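PDB 5I39: L-amino acid deaminase from Proteus vulgaris, which probably oxidises L-amino acids to the corresponding keto acids with release of ammonia, using a bound FAD cofactor. Local coordinates for residues V43-L48 with V63-K68. Numbering follows the deposited sequence.
Sequences VGAGIL and VVIVEK. With FAD (flavin-adenine dinucleotide), chain B.
Glu-67 OE1 takes two hydrogen bonds, one from the backbone N of Ala-45 at 2.8 Å and one from FAD O3B. The amide of Ala-45 meets it on the anti side of the carboxylate, 16° out of its plane. The other oxygen, OE2, accepts hydrogen bonds from FAD O2B at 2.7 Å and from the backbone N of Gly-69. Both ribose hydroxyls of the adenosine half are held by one carboxylate, and Ala-45 and Gly-69 fix its rotation. The chain of Glu-67 leaves with CG anti to the backbone N (chi1 165°) and then bends at chi2, which brings its end to Ala-45 in the loop 44-46. Lys-68 NZ adds a longer bond to the same FAD O2B, at 3.1 Å.

Gly-44 N donates to Val-66 O at 2.9 Å, extending the parallel pairing of Val-43 with Val-66. Gly-44 CA lies 3.3 Å from FAD O4B, the ribose ring oxygen. Ala-45 CB packs on Ile-65 CG2 at 3.8 Å. Ile-65 CG2 also lies 3.3 Å from Gly-44 O. Val-43 CG1, anti to its backbone N, lies over one face of the adenine near FAD C6A, with the Lys-68 chain on the other face. Gly-46 is the N-cap of helix 47-58, and Leu-48 N donates to FAD O1P at 3.1 Å. The helix N-terminus so faces the diphosphate, and its dipole would probably ease the negative charge. Strand 40-43, the glycine turn, helix 47-58 and strand 63-66 with Glu-67 just after it make the beta-alpha-beta dinucleotide-binding unit of a Rossmann-type FAD fold, consistent with a GxGxxG motif.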
# COMPACT_ATOMS: atom_id res chain seq x y z
N VAL A 43 16.64 2.67 -2.69
CA VAL A 43 16.45 1.78 -3.84
C VAL A 43 14.95 1.53 -4.00
O VAL A 43 14.34 0.82 -3.19
CB VAL A 43 17.20 0.45 -3.65
CG1 VAL A 43 16.99 -0.47 -4.84
CG2 VAL A 43 18.69 0.71 -3.44
N GLY A 44 14.37 2.11 -5.05
CA GLY A 44 12.97 1.90 -5.41
C GLY A 44 12.10 3.13 -5.21
O GLY A 44 12.09 3.73 -4.12
N ALA A 45 11.37 3.51 -6.26
CA ALA A 45 10.41 4.62 -6.21
C ALA A 45 8.96 4.13 -6.27
O ALA A 45 8.14 4.64 -7.04
CB ALA A 45 10.69 5.62 -7.33
N GLY A 46 8.65 3.13 -5.45
CA GLY A 46 7.27 2.83 -5.10
C GLY A 46 6.89 3.63 -3.87
O GLY A 46 7.63 4.50 -3.41
N ILE A 47 5.73 3.31 -3.30
CA ILE A 47 5.23 4.06 -2.15
C ILE A 47 6.19 3.99 -0.96
O ILE A 47 6.35 4.96 -0.25
CB ILE A 47 3.80 3.63 -1.76
CG1 ILE A 47 3.13 4.65 -0.83
CG2 ILE A 47 3.78 2.24 -1.13
CD1 ILE A 47 2.78 5.97 -1.50
N LEU A 48 6.82 2.84 -0.74
CA LEU A 48 7.66 2.71 0.45
C LEU A 48 8.93 3.53 0.32
O LEU A 48 9.31 4.24 1.26
CB LEU A 48 7.93 1.24 0.77
CG LEU A 48 6.66 0.45 1.15
CD1 LEU A 48 7.04 -0.97 1.56
CD2 LEU A 48 5.85 1.10 2.26
N VAL A 63 18.32 13.22 -0.02
CA VAL A 63 17.90 11.89 -0.43
C VAL A 63 17.87 11.79 -1.95
O VAL A 63 17.34 12.67 -2.63
CB VAL A 63 16.51 11.52 0.12
CG1 VAL A 63 16.14 10.09 -0.28
CG2 VAL A 63 16.47 11.65 1.64
N VAL A 64 18.45 10.70 -2.45
CA VAL A 64 18.31 10.30 -3.84
C VAL A 64 17.64 8.94 -3.88
O VAL A 64 18.04 8.03 -3.17
CB VAL A 64 19.69 10.24 -4.54
CG1 VAL A 64 19.61 9.52 -5.89
CG2 VAL A 64 20.24 11.64 -4.74
N ILE A 65 16.61 8.82 -4.72
CA ILE A 65 16.00 7.53 -5.02
C ILE A 65 16.49 7.09 -6.39
O ILE A 65 16.48 7.89 -7.34
CB ILE A 65 14.45 7.57 -5.05
CG1 ILE A 65 13.89 8.14 -3.74
CG2 ILE A 65 13.89 6.17 -5.32
CD1 ILE A 65 12.38 8.22 -3.68
N VAL A 66 16.90 5.83 -6.50
CA VAL A 66 17.19 5.22 -7.79
C VAL A 66 16.10 4.18 -8.08
O VAL A 66 15.74 3.38 -7.21
CB VAL A 66 18.63 4.66 -7.89
CG1 VAL A 66 19.63 5.80 -7.79
CG2 VAL A 66 18.91 3.59 -6.84
N GLU A 67 15.57 4.24 -9.30
CA GLU A 67 14.42 3.45 -9.73
C GLU A 67 14.76 2.83 -11.08
O GLU A 67 15.06 3.55 -12.04
CB GLU A 67 13.18 4.35 -9.81
CG GLU A 67 11.99 3.77 -10.57
CD GLU A 67 11.53 2.43 -10.03
OE1 GLU A 67 11.12 2.38 -8.85
OE2 GLU A 67 11.56 1.44 -10.79
N LYS A 68 14.70 1.50 -11.16
CA LYS A 68 15.12 0.77 -12.36
C LYS A 68 14.19 1.00 -13.55
O LYS A 68 14.63 0.93 -14.70
CB LYS A 68 15.26 -0.74 -12.06
CG LYS A 68 13.96 -1.47 -11.76
CD LYS A 68 14.17 -2.96 -11.57
CE LYS A 68 12.89 -3.67 -11.16
NZ LYS A 68 11.75 -3.44 -12.09
PA FAD B . 6.65 -1.21 -5.51
O1A FAD B . 6.57 -2.46 -6.39
O2A FAD B . 5.52 -0.21 -5.73
O5B FAD B . 7.99 -0.40 -5.75
C5B FAD B . 9.28 -0.99 -5.69
C4B FAD B . 10.10 -0.30 -6.76
O4B FAD B . 11.47 -0.74 -6.64
C3B FAD B . 9.64 -0.67 -8.17
O3B FAD B . 9.20 0.50 -8.85
C2B FAD B . 10.88 -1.34 -8.77
O2B FAD B . 11.03 -1.10 -10.19
C1B FAD B . 12.01 -0.75 -7.95
N9A FAD B . 13.24 -1.55 -7.89
C8A FAD B . 13.34 -2.82 -7.58
N7A FAD B . 14.62 -3.24 -7.55
C5A FAD B . 15.33 -2.16 -7.87
C6A FAD B . 16.75 -1.87 -8.04
N6A FAD B . 17.67 -2.84 -7.87
N1A FAD B . 17.12 -0.62 -8.37
C2A FAD B . 16.21 0.36 -8.52
N3A FAD B . 14.90 0.17 -8.40
C4A FAD B . 14.44 -1.05 -8.08
N1 FAD B . -2.12 -2.30 -0.18
C2 FAD B . -3.06 -1.64 0.50
O2 FAD B . -2.70 -0.98 1.50
N3 FAD B . -4.36 -1.69 0.13
C4 FAD B . -4.82 -2.39 -0.91
O4 FAD B . -6.00 -2.38 -1.21
C4X FAD B . -3.85 -3.17 -1.71
N5 FAD B . -4.21 -3.97 -2.75
C5X FAD B . -3.27 -4.50 -3.53
C6 FAD B . -3.60 -5.14 -4.73
C7 FAD B . -2.63 -5.64 -5.59
C7M FAD B . -3.02 -6.28 -6.91
C8 FAD B . -1.21 -5.52 -5.23
C8M FAD B . -0.12 -6.01 -6.15
C9 FAD B . -0.88 -4.90 -4.03
C9A FAD B . -1.85 -4.39 -3.17
N10 FAD B . -1.51 -3.77 -1.96
C10 FAD B . -2.46 -3.04 -1.25
C1' FAD B . -0.13 -3.72 -1.50
C2' FAD B . 0.60 -2.49 -1.92
O2' FAD B . 0.25 -2.18 -3.27
C3' FAD B . 2.09 -2.78 -1.77
O3' FAD B . 2.39 -3.32 -0.45
C4' FAD B . 2.95 -1.55 -1.96
O4' FAD B . 2.60 -0.88 -3.18
C5' FAD B . 4.41 -1.97 -2.00
O5' FAD B . 5.16 -0.77 -2.24
P FAD B . 6.74 -0.91 -2.57
O1P FAD B . 7.27 0.49 -2.71
O2P FAD B . 7.39 -1.87 -1.60
O3P FAD B . 6.75 -1.72 -3.98